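PDB 5MUL: neuraminidase from Bacteroides thetaiotaomicron, which probably acts as a rhamnosidase-type glycoside hydrolase, despite its name, and binds beta-D-glucuronic acid in a pocket of its beta-propeller. Local coordinates for residues 102-107 against 152-157; 201-204 against 208-211; 50-55 against 385-390; 337-342 against 393-398. All blocks are in the same frame, centred on the assembly; numbering follows the deposited sequence.

Contact 1 of 4, residues 102-107 against 152-157; sequences YLHVSF and GDLLFV. With BDP (beta-D-glucopyranuronic acid), chain B.
His104 and Leu154 meet because both side chains leave the backbone alike, each with CG anti to its own carbonyl carbon (chi1 -72° and -60°). This sends the imidazole and the isobutyl group into the interface between two neighbouring blades of the beta-propeller. His104 lies on strand 103-108 of one blade. Leu154 lies on strand 154-160 of the next. The backbones stay well apart, with CA of His104 9.2 Å from CA of Leu154, so side chains alone bridge the gap. Leu154 does the touching with one methyl. Its CD1 lies over a face of the imidazole, 3.6 Å from the centroid of the His104 ring and 17° off the ring normal, a CH-pi contact. The methyl is displaced toward the rim, where CD1 comes within 3.4 Å of ND1 of His104. That same ND1 gives a weak bond to the Tyr102 carbonyl. Tyr173 meets the imidazole edge-to-face. Without the imidazole, as with an alanine here, Leu154 CD1 would probably face a gap and Tyr173 would lose an aromatic partner. Two residues along each strand, Ser106 faces Phe156. The ring tip approaches obliquely, with CZ of Phe156 3.7 Å from OG of Ser106. That hydroxyl is hydrogen-bonded to the Asn115 carbonyl oxygen, so its polar need is met within its own blade. Phe146 and Pro144 also line the interface. All four touching residues are buried. Just ahead of strand 154-160 the chain reaches the glucuronate, where Gly152 N donates to carboxylate oxygen O6B of the sugar at 3.0 Å.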
# COMPACT_ATOMS: atom_id res chain seq x y z
N TYR A 102 -2.29 -9.35 -18.84
CA TYR A 102 -1.66 -10.43 -18.10
C TYR A 102 -1.63 -10.10 -16.60
O TYR A 102 -1.30 -8.95 -16.21
CB TYR A 102 -0.24 -10.71 -18.55
CG TYR A 102 -0.11 -11.41 -19.88
CD1 TYR A 102 -0.02 -10.68 -21.06
CD2 TYR A 102 -0.05 -12.78 -19.94
CE1 TYR A 102 0.11 -11.32 -22.28
CE2 TYR A 102 0.09 -13.44 -21.16
CZ TYR A 102 0.17 -12.70 -22.32
OH TYR A 102 0.30 -13.37 -23.52
N LEU A 103 -1.93 -11.10 -15.78
CA LEU A 103 -1.84 -10.96 -14.33
C LEU A 103 -0.43 -11.35 -13.93
O LEU A 103 0.06 -12.41 -14.30
CB LEU A 103 -2.86 -11.88 -13.65
CG LEU A 103 -3.05 -11.72 -12.16
CD1 LEU A 103 -3.63 -10.38 -11.76
CD2 LEU A 103 -3.96 -12.87 -11.72
N HIS A 104 0.24 -10.49 -13.16
CA HIS A 104 1.56 -10.74 -12.58
C HIS A 104 1.34 -10.94 -11.09
O HIS A 104 0.60 -10.18 -10.45
CB HIS A 104 2.42 -9.51 -12.81
CG HIS A 104 2.83 -9.32 -14.22
ND1 HIS A 104 2.02 -8.87 -15.24
CD2 HIS A 104 4.06 -9.48 -14.76
CE1 HIS A 104 2.75 -8.79 -16.35
NE2 HIS A 104 3.98 -9.15 -16.08
N VAL A 105 1.97 -11.96 -10.53
CA VAL A 105 1.73 -12.39 -9.16
C VAL A 105 3.06 -12.65 -8.48
O VAL A 105 3.94 -13.31 -9.05
CB VAL A 105 0.86 -13.68 -9.12
CG1 VAL A 105 0.63 -14.13 -7.69
CG2 VAL A 105 -0.45 -13.46 -9.84
N SER A 106 3.22 -12.13 -7.27
CA SER A 106 4.38 -12.43 -6.45
C SER A 106 3.93 -12.67 -5.03
O SER A 106 3.02 -12.04 -4.54
CB SER A 106 5.40 -11.29 -6.51
OG SER A 106 6.56 -11.60 -5.76
N PHE A 107 4.55 -13.63 -4.37
CA PHE A 107 4.20 -13.96 -3.00
C PHE A 107 5.44 -14.25 -2.19
O PHE A 107 6.45 -14.68 -2.71
CB PHE A 107 3.18 -15.14 -2.93
CG PHE A 107 3.60 -16.38 -3.68
CD1 PHE A 107 3.28 -16.54 -5.02
CD2 PHE A 107 4.29 -17.40 -3.02
CE1 PHE A 107 3.64 -17.71 -5.71
CE2 PHE A 107 4.65 -18.56 -3.71
CZ PHE A 107 4.32 -18.71 -5.05
N GLY A 152 0.84 0.87 -19.72
CA GLY A 152 0.74 -0.58 -19.54
C GLY A 152 1.94 -1.29 -18.95
O GLY A 152 1.89 -2.48 -18.71
N ASP A 153 3.00 -0.54 -18.68
CA ASP A 153 4.18 -1.07 -18.00
C ASP A 153 3.88 -1.29 -16.52
O ASP A 153 2.86 -0.82 -16.02
CB ASP A 153 5.35 -0.09 -18.13
CG ASP A 153 6.00 -0.06 -19.51
OD1 ASP A 153 5.58 -0.82 -20.40
OD2 ASP A 153 6.92 0.78 -19.64
N LEU A 154 4.75 -2.03 -15.83
CA LEU A 154 4.63 -2.25 -14.36
C LEU A 154 5.91 -1.87 -13.65
O LEU A 154 7.02 -1.97 -14.22
CB LEU A 154 4.35 -3.71 -14.01
CG LEU A 154 3.08 -4.33 -14.57
CD1 LEU A 154 2.97 -5.77 -14.12
CD2 LEU A 154 1.85 -3.57 -14.16
N LEU A 155 5.77 -1.43 -12.40
CA LEU A 155 6.87 -1.27 -11.45
C LEU A 155 6.78 -2.41 -10.46
O LEU A 155 5.68 -2.85 -10.10
CB LEU A 155 6.72 0.06 -10.71
CG LEU A 155 8.00 0.62 -10.06
CD1 LEU A 155 8.97 1.10 -11.12
CD2 LEU A 155 7.65 1.71 -9.08
N PHE A 156 7.93 -2.89 -9.97
CA PHE A 156 7.98 -3.87 -8.89
C PHE A 156 8.97 -3.38 -7.87
O PHE A 156 10.08 -2.97 -8.25
CB PHE A 156 8.40 -5.24 -9.41
CG PHE A 156 8.41 -6.34 -8.38
CD1 PHE A 156 7.21 -6.84 -7.87
CD2 PHE A 156 9.59 -6.91 -7.96
CE1 PHE A 156 7.20 -7.89 -6.98
CE2 PHE A 156 9.58 -7.97 -7.08
CZ PHE A 156 8.40 -8.46 -6.60
N VAL A 157 8.59 -3.37 -6.61
CA VAL A 157 9.47 -2.98 -5.52
C VAL A 157 9.48 -4.12 -4.55
O VAL A 157 8.44 -4.72 -4.28
CB VAL A 157 9.00 -1.71 -4.85
CG1 VAL A 157 9.83 -1.41 -3.60
CG2 VAL A 157 9.08 -0.56 -5.82
C1 BDP B . -0.39 4.87 -14.53
C2 BDP B . -1.65 5.04 -13.71
C3 BDP B . -2.50 3.78 -13.86
C4 BDP B . -2.68 3.42 -15.34
C5 BDP B . -1.34 3.29 -16.03
C6 BDP B . -1.49 2.94 -17.49
O2 BDP B . -1.36 5.24 -12.31
O3 BDP B . -3.74 3.96 -13.19
O4 BDP B . -3.38 2.18 -15.44
O5 BDP B . -0.70 4.56 -15.91
O6A BDP B . -1.82 3.84 -18.29
O1 BDP B . 0.34 6.10 -14.50
O6B BDP B . -1.27 1.76 -17.84

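Contact 2 of 4, residues 201-204 against 208-211; sequences YVDE and IHLS. With BDP (beta-D-glucopyranuronic acid), chain B.
His209 NE2 donates to Asp203 OD2 at 2.8 Å, and the bond is nearly straight at 171°. The carboxylate oxygen lies in the imidazole plane. The donor, in contrast, stands well above the carboxylate plane, and the two planes are 61° apart. The Asp203 side chain reaches the ring because CG sits between the backbone N and the carbonyl carbon (chi1 74°). Its other oxygen, OD1, accepts from the backbone N of Lys205 and Thr207, so one carboxylate ties the turn together and also holds the ring. On the far side of the imidazole, ND1 is hydrogen-bonded to the Tyr228 hydroxyl, so both ring nitrogens have partners and the ring's rotation is fixed. Two backbone bonds join Tyr201 and His209. His209 N donates to Tyr201 O at 2.8 Å, and Tyr201 N donates to His209 O at 3.1 Å. They make an antiparallel hydrogen-bonded pair in the beta hairpin of strands 195-202 and 208-215, which belongs to one propeller blade. Val202 and Ile208 form the next, non-hydrogen-bonded pair, with their side chains on the sheet face away from Tyr201 and His209. They lie side by side, and CG2 of Val202 is 4.2 Å from CG1 of Ile208. Leu149 also touches Ile208. The Tyr201 ring makes a cation-pi contact with Lys392, a glucuronate-binding residue whose NZ also bonds Val202 O. The sugar itself meets the backbone at the end of the strand: its O2 donates to Asp203 O at 2.9 Å, and CG1 of Val202 lies 3.8 Å from the same O2.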
# COMPACT_ATOMS: atom_id res chain seq x y z
N TYR A 201 3.16 5.09 -4.37
CA TYR A 201 1.92 5.25 -5.13
C TYR A 201 2.26 5.82 -6.46
O TYR A 201 3.07 6.75 -6.53
CB TYR A 201 1.02 6.22 -4.40
CG TYR A 201 -0.36 6.34 -4.97
CD1 TYR A 201 -1.31 5.36 -4.70
CD2 TYR A 201 -0.74 7.43 -5.74
CE1 TYR A 201 -2.61 5.45 -5.17
CE2 TYR A 201 -2.06 7.53 -6.24
CZ TYR A 201 -2.94 6.52 -5.95
OH TYR A 201 -4.28 6.60 -6.37
N VAL A 202 1.69 5.29 -7.54
CA VAL A 202 1.85 5.84 -8.87
C VAL A 202 0.56 6.62 -9.17
O VAL A 202 -0.56 6.06 -9.14
CB VAL A 202 2.16 4.78 -9.93
CG1 VAL A 202 2.30 5.43 -11.31
CG2 VAL A 202 3.40 4.02 -9.52
N ASP A 203 0.68 7.93 -9.41
CA ASP A 203 -0.47 8.79 -9.58
C ASP A 203 -1.04 8.68 -10.98
O ASP A 203 -0.53 7.95 -11.84
CB ASP A 203 -0.18 10.22 -9.09
CG ASP A 203 0.70 11.02 -9.99
OD1 ASP A 203 0.90 10.68 -11.18
OD2 ASP A 203 1.22 12.05 -9.47
N GLU A 204 -2.12 9.42 -11.21
CA GLU A 204 -2.85 9.35 -12.45
C GLU A 204 -2.08 9.96 -13.61
O GLU A 204 -2.44 9.74 -14.78
CB GLU A 204 -4.26 9.98 -12.22
CG GLU A 204 -5.09 9.16 -11.19
CD GLU A 204 -6.27 9.85 -10.51
OE1 GLU A 204 -6.95 10.62 -11.23
OE2 GLU A 204 -6.58 9.64 -9.28
N ILE A 208 5.81 8.43 -9.89
CA ILE A 208 6.02 7.51 -8.77
C ILE A 208 6.31 8.33 -7.52
O ILE A 208 7.29 9.08 -7.48
CB ILE A 208 7.20 6.55 -9.01
CG1 ILE A 208 7.09 5.77 -10.31
CG2 ILE A 208 7.35 5.57 -7.83
CD1 ILE A 208 8.37 5.12 -10.76
N HIS A 209 5.48 8.20 -6.50
CA HIS A 209 5.66 8.84 -5.21
C HIS A 209 6.17 7.82 -4.22
O HIS A 209 5.76 6.68 -4.23
CB HIS A 209 4.33 9.39 -4.68
CG HIS A 209 3.72 10.42 -5.57
ND1 HIS A 209 3.89 11.78 -5.35
CD2 HIS A 209 2.96 10.31 -6.68
CE1 HIS A 209 3.23 12.44 -6.29
NE2 HIS A 209 2.65 11.58 -7.11
N LEU A 210 7.06 8.26 -3.35
CA LEU A 210 7.73 7.40 -2.39
C LEU A 210 7.80 8.10 -1.06
O LEU A 210 8.23 9.28 -0.99
CB LEU A 210 9.14 7.09 -2.90
CG LEU A 210 10.11 6.40 -1.93
CD1 LEU A 210 9.66 5.02 -1.49
CD2 LEU A 210 11.46 6.30 -2.59
N SER A 211 7.39 7.45 0.02
CA SER A 211 7.66 7.98 1.34
C SER A 211 8.09 6.88 2.27
O SER A 211 7.87 5.72 2.02
CB SER A 211 6.47 8.76 1.89
OG SER A 211 5.33 7.91 2.04
C1 BDP B . -0.39 4.87 -14.53
C2 BDP B . -1.65 5.04 -13.71
C3 BDP B . -2.50 3.78 -13.86
C4 BDP B . -2.68 3.42 -15.34
C5 BDP B . -1.34 3.29 -16.03
C6 BDP B . -1.49 2.94 -17.49
O2 BDP B . -1.36 5.24 -12.31
O3 BDP B . -3.74 3.96 -13.19
O4 BDP B . -3.38 2.18 -15.44
O5 BDP B . -0.70 4.56 -15.91
O6A BDP B . -1.82 3.84 -18.29
O1 BDP B . 0.34 6.10 -14.50
O6B BDP B . -1.27 1.76 -17.84

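Contact 3 of 4, residues 50-55 against 385-390; sequences DEQYIS and SHDTEL. With BDP (beta-D-glucopyranuronic acid), chain B.
Gln52 and Asp387 make the polar part of this contact. NE2 of Gln52 donates to OD2 of Asp387 at 2.9 Å, almost straight at 174°. The oxygen uses its anti lone pair and lies in the amide plane. The glutamine can span the distance because CG is anti to the backbone N (chi1 -177°) and the chain stays extended beyond it. OD2 also bonds Thr47 OG1, while Gln52 OE1 bonds Arg68 NH2. Asp387 is also a helix N-cap: OD1 accepts from Leu390 N at 3.0 Å, from well above the carboxylate plane. Van der Waals contact is slight: CD2 of Leu390 lies 4.1 Å from NE2 of Gln52. Swapping the carboxylate for the methyl of an alanine is likely to leave the Gln52 amide without this acceptor and the first turn of helix 388-394 uncapped. Ligand binding follows within that turn. The sugar O3 donates to Glu389 OE1 at 2.7 Å, and Glu389 OE2 forms a salt bridge with Lys392. The buried carboxylate of Asp387 thus joins strand 51-57 of a propeller blade to the start of the helix that carries Glu389, which is consistent with an indirect part in placing Glu389 for the sugar.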
# COMPACT_ATOMS: atom_id res chain seq x y z
N ASP A 50 -13.27 -3.91 -17.00
CA ASP A 50 -14.51 -4.14 -16.26
C ASP A 50 -14.44 -5.33 -15.34
O ASP A 50 -15.48 -5.84 -14.89
CB ASP A 50 -15.70 -4.28 -17.24
CG ASP A 50 -15.66 -5.52 -18.08
OD1 ASP A 50 -14.64 -6.24 -18.12
OD2 ASP A 50 -16.69 -5.79 -18.77
N GLU A 51 -13.23 -5.79 -15.03
CA GLU A 51 -13.07 -6.94 -14.15
C GLU A 51 -12.25 -6.59 -12.94
O GLU A 51 -11.27 -5.85 -13.05
CB GLU A 51 -12.39 -8.07 -14.89
CG GLU A 51 -13.24 -8.59 -16.02
CD GLU A 51 -12.64 -9.80 -16.66
OE1 GLU A 51 -11.45 -9.73 -17.01
OE2 GLU A 51 -13.36 -10.82 -16.77
N GLN A 52 -12.62 -7.15 -11.80
CA GLN A 52 -11.90 -7.00 -10.54
C GLN A 52 -11.29 -8.32 -10.16
O GLN A 52 -11.97 -9.33 -10.05
CB GLN A 52 -12.84 -6.49 -9.47
CG GLN A 52 -12.17 -6.22 -8.16
CD GLN A 52 -13.13 -5.60 -7.19
OE1 GLN A 52 -14.12 -6.25 -6.80
NE2 GLN A 52 -12.89 -4.35 -6.79
N TYR A 53 -9.98 -8.30 -9.91
CA TYR A 53 -9.21 -9.45 -9.50
C TYR A 53 -8.91 -9.42 -8.03
O TYR A 53 -8.74 -8.34 -7.43
CB TYR A 53 -7.87 -9.45 -10.24
CG TYR A 53 -7.94 -9.70 -11.72
CD1 TYR A 53 -8.32 -8.70 -12.60
CD2 TYR A 53 -7.55 -10.93 -12.25
CE1 TYR A 53 -8.39 -8.93 -13.98
CE2 TYR A 53 -7.59 -11.16 -13.62
CZ TYR A 53 -8.02 -10.17 -14.46
OH TYR A 53 -8.03 -10.44 -15.83
N ILE A 54 -8.82 -10.60 -7.43
CA ILE A 54 -8.50 -10.73 -6.01
C ILE A 54 -7.56 -11.89 -5.79
O ILE A 54 -7.56 -12.85 -6.58
CB ILE A 54 -9.81 -10.90 -5.19
CG1 ILE A 54 -9.64 -10.64 -3.68
CG2 ILE A 54 -10.46 -12.26 -5.44
CD1 ILE A 54 -10.94 -10.59 -2.88
N SER A 55 -6.81 -11.85 -4.70
CA SER A 55 -5.91 -12.95 -4.32
C SER A 55 -6.01 -13.17 -2.83
O SER A 55 -6.11 -12.20 -2.08
CB SER A 55 -4.46 -12.62 -4.71
OG SER A 55 -4.00 -11.42 -4.11
N SER A 385 -7.14 -2.49 3.06
CA SER A 385 -6.55 -2.40 1.74
C SER A 385 -7.70 -2.15 0.78
O SER A 385 -8.86 -2.48 1.08
CB SER A 385 -5.78 -3.64 1.33
OG SER A 385 -6.59 -4.79 1.36
N HIS A 386 -7.40 -1.55 -0.35
CA HIS A 386 -8.41 -1.11 -1.31
C HIS A 386 -7.93 -1.31 -2.71
O HIS A 386 -6.74 -1.51 -2.97
CB HIS A 386 -8.84 0.36 -1.07
CG HIS A 386 -7.89 1.39 -1.63
ND1 HIS A 386 -6.68 1.71 -1.04
CD2 HIS A 386 -8.00 2.19 -2.72
CE1 HIS A 386 -6.09 2.65 -1.75
NE2 HIS A 386 -6.85 2.95 -2.79
N ASP A 387 -8.85 -1.23 -3.65
CA ASP A 387 -8.57 -1.38 -5.06
C ASP A 387 -8.10 -0.02 -5.57
O ASP A 387 -8.89 0.87 -5.92
CB ASP A 387 -9.84 -1.85 -5.78
CG ASP A 387 -9.64 -2.23 -7.18
OD1 ASP A 387 -8.74 -1.71 -7.87
OD2 ASP A 387 -10.45 -3.05 -7.67
N THR A 388 -6.78 0.13 -5.62
CA THR A 388 -6.15 1.37 -6.03
C THR A 388 -6.60 1.80 -7.45
O THR A 388 -6.87 2.98 -7.73
CB THR A 388 -4.61 1.20 -5.84
OG1 THR A 388 -4.33 1.01 -4.44
CG2 THR A 388 -3.82 2.38 -6.34
N GLU A 389 -6.62 0.86 -8.39
CA GLU A 389 -6.91 1.20 -9.75
C GLU A 389 -8.37 1.56 -9.96
O GLU A 389 -8.68 2.45 -10.76
CB GLU A 389 -6.45 0.07 -10.67
CG GLU A 389 -4.95 -0.18 -10.54
CD GLU A 389 -4.17 1.11 -10.78
OE1 GLU A 389 -4.27 1.62 -11.90
OE2 GLU A 389 -3.49 1.59 -9.83
N LEU A 390 -9.26 0.87 -9.25
CA LEU A 390 -10.67 1.20 -9.35
C LEU A 390 -10.92 2.65 -8.93
O LEU A 390 -11.72 3.36 -9.57
CB LEU A 390 -11.50 0.23 -8.54
CG LEU A 390 -13.02 0.46 -8.67
CD1 LEU A 390 -13.55 0.22 -10.08
CD2 LEU A 390 -13.73 -0.40 -7.65
C1 BDP B . -0.39 4.87 -14.53
C2 BDP B . -1.65 5.04 -13.71
C3 BDP B . -2.50 3.78 -13.86
C4 BDP B . -2.68 3.42 -15.34
C5 BDP B . -1.34 3.29 -16.03
C6 BDP B . -1.49 2.94 -17.49
O2 BDP B . -1.36 5.24 -12.31
O3 BDP B . -3.74 3.96 -13.19
O4 BDP B . -3.38 2.18 -15.44
O5 BDP B . -0.70 4.56 -15.91
O6A BDP B . -1.82 3.84 -18.29
O1 BDP B . 0.34 6.10 -14.50
O6B BDP B . -1.27 1.76 -17.84

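Contact 4 of 4, residues 337-342 against 393-398; sequences VVEDGE and KQRKLN. With BDP (beta-D-glucopyranuronic acid), chain B.
Arg395, just past helix 388-394, reaches across to Glu339 at the end of strand 335-339 in a propeller blade. From CB the side chain bends at chi2 (-70°), which turns its outer half toward the glutamate. CG comes within 3.8 Å of Glu339 OE2, and CD lies 3.4 Å from the same oxygen. NE then donates to OE2 at 3.0 Å, forming a salt bridge. The oxygen lies in the guanidinium plane, but NE stands about 60° out of the carboxylate plane, and the two flat groups are 64° apart. Of the two carboxylate oxygens, OE2 alone is bonded directly to Arg395. A water lies between OE1 and NH1 of Arg395, but it sits too close to OE1 for the bridge to be certain. NH1 has a second anionic partner, Glu204, while NH2 bonds the carbonyl of Trp391. Deeper in, CD1 of Leu397 packs on Val337, 4.1 Å from each of its methyls, CG1 and CG2. The tight type I' turn from Glu339 to Glu342 joins the blade's first two strands. At the helix end, Lys393 brings CE to 3.6 Å from O4 of the glucuronate. Every nitrogen of the guanidinium is thus engaged, which fixes its rotation. Two carboxylates from different blades, Glu339 and Glu204, probably share its charge, and the end of the helix that lines the sugar pocket is tied to both.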
# COMPACT_ATOMS: atom_id res chain seq x y z
N VAL A 337 -7.97 7.44 -0.01
CA VAL A 337 -8.20 7.83 -1.39
C VAL A 337 -8.57 9.32 -1.38
O VAL A 337 -9.12 9.82 -0.38
CB VAL A 337 -9.28 6.99 -2.15
CG1 VAL A 337 -8.78 5.57 -2.32
CG2 VAL A 337 -10.63 7.03 -1.46
N VAL A 338 -8.23 10.01 -2.45
CA VAL A 338 -8.40 11.45 -2.49
C VAL A 338 -8.97 11.87 -3.83
O VAL A 338 -8.75 11.23 -4.86
CB VAL A 338 -7.06 12.17 -2.22
CG1 VAL A 338 -6.39 11.63 -0.97
CG2 VAL A 338 -6.14 12.02 -3.41
N GLU A 339 -9.72 12.97 -3.79
CA GLU A 339 -10.30 13.60 -4.97
C GLU A 339 -10.08 15.09 -4.76
O GLU A 339 -10.82 15.69 -3.99
CB GLU A 339 -11.78 13.25 -5.03
CG GLU A 339 -12.64 14.01 -6.04
CD GLU A 339 -12.26 13.69 -7.45
OE1 GLU A 339 -11.23 14.21 -7.90
OE2 GLU A 339 -13.00 12.93 -8.12
N ASP A 340 -9.02 15.63 -5.36
CA ASP A 340 -8.73 17.08 -5.32
C ASP A 340 -8.90 17.73 -3.94
O ASP A 340 -9.65 18.70 -3.79
CB ASP A 340 -9.59 17.83 -6.35
N GLY A 341 -8.25 17.17 -2.94
CA GLY A 341 -8.31 17.70 -1.57
C GLY A 341 -9.36 17.10 -0.65
O GLY A 341 -9.23 17.18 0.57
N GLU A 342 -10.39 16.46 -1.23
CA GLU A 342 -11.36 15.70 -0.47
C GLU A 342 -10.72 14.33 -0.13
O GLU A 342 -10.14 13.70 -1.02
CB GLU A 342 -12.64 15.49 -1.29
CG GLU A 342 -13.72 14.66 -0.63
CD GLU A 342 -15.01 14.55 -1.45
OE1 GLU A 342 -14.97 14.62 -2.69
OE2 GLU A 342 -16.08 14.34 -0.84
N LYS A 393 -9.51 5.03 -11.77
CA LYS A 393 -10.22 4.95 -13.05
C LYS A 393 -11.68 5.32 -12.94
O LYS A 393 -12.22 5.90 -13.89
CB LYS A 393 -10.10 3.56 -13.69
CG LYS A 393 -8.69 3.18 -14.12
CD LYS A 393 -8.08 4.13 -15.14
CE LYS A 393 -6.74 3.59 -15.65
NZ LYS A 393 -6.29 4.30 -16.88
N GLN A 394 -12.34 4.97 -11.83
CA GLN A 394 -13.81 5.12 -11.72
C GLN A 394 -14.29 5.88 -10.49
O GLN A 394 -15.49 6.09 -10.29
CB GLN A 394 -14.46 3.73 -11.75
CG GLN A 394 -14.11 2.89 -12.98
CD GLN A 394 -15.00 1.68 -13.21
OE1 GLN A 394 -16.17 1.68 -12.86
NE2 GLN A 394 -14.43 0.64 -13.80
N ARG A 395 -13.36 6.33 -9.62
CA ARG A 395 -13.73 6.95 -8.36
C ARG A 395 -14.74 6.13 -7.58
O ARG A 395 -15.68 6.66 -7.02
CB ARG A 395 -14.24 8.40 -8.58
CG ARG A 395 -13.18 9.32 -9.17
CD ARG A 395 -12.08 9.63 -8.17
NE ARG A 395 -11.21 10.66 -8.73
CZ ARG A 395 -10.06 10.45 -9.36
NH1 ARG A 395 -9.38 11.48 -9.85
NH2 ARG A 395 -9.54 9.24 -9.46
N LYS A 396 -14.50 4.82 -7.52
CA LYS A 396 -15.25 3.93 -6.66
C LYS A 396 -14.28 3.34 -5.68
O LYS A 396 -13.19 2.90 -6.08
CB LYS A 396 -15.92 2.80 -7.46
CG LYS A 396 -16.97 3.28 -8.46
CD LYS A 396 -17.56 2.11 -9.24
CE LYS A 396 -18.71 2.57 -10.12
NZ LYS A 396 -18.71 1.82 -11.41
N LEU A 397 -14.66 3.31 -4.41
CA LEU A 397 -13.86 2.80 -3.31
C LEU A 397 -14.35 1.40 -2.99
O LEU A 397 -15.52 1.20 -2.59
CB LEU A 397 -13.99 3.70 -2.06
CG LEU A 397 -13.23 3.22 -0.85
CD1 LEU A 397 -11.74 3.06 -1.14
CD2 LEU A 397 -13.46 4.19 0.31
N ASN A 398 -13.49 0.42 -3.21
CA ASN A 398 -13.75 -0.97 -2.82
C ASN A 398 -12.67 -1.44 -1.87
O ASN A 398 -11.47 -1.31 -2.19
CB ASN A 398 -13.79 -1.90 -4.04
CG ASN A 398 -15.07 -1.82 -4.85
OD1 ASN A 398 -15.92 -0.89 -4.73
ND2 ASN A 398 -15.19 -2.79 -5.73
C1 BDP B . -0.39 4.87 -14.53
C2 BDP B . -1.65 5.04 -13.71
C3 BDP B . -2.50 3.78 -13.86
C4 BDP B . -2.68 3.42 -15.34
C5 BDP B . -1.34 3.29 -16.03
C6 BDP B . -1.49 2.94 -17.49
O2 BDP B . -1.36 5.24 -12.31
O3 BDP B . -3.74 3.96 -13.19
O4 BDP B . -3.38 2.18 -15.44
O5 BDP B . -0.70 4.56 -15.91
O6A BDP B . -1.82 3.84 -18.29
O1 BDP B . 0.34 6.10 -14.50
O6B BDP B . -1.27 1.76 -17.84
O HOH W 1 -9.47 14.68 -9.66

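In the fold
The four contacts surround the glucuronate pocket, and each includes residues that touch the sugar. Their centres lie about 14 to 23 Å apart, contacts 1 and 4 being the most distant. Contacts 3 and 4 share helix 388-394. Along the chain contacts 1 and 2 come in series, both nested inside the long loop closed by contact 3, whose segments alternate with those of contact 4. Several touch directly: Leu155 packs on Ile208 and Leu103 on Tyr53, while a salt bridge joins contacts 2 and 4. The seven antiparallel sheets fit a seven-bladed propeller, with blades and helix together framing the site.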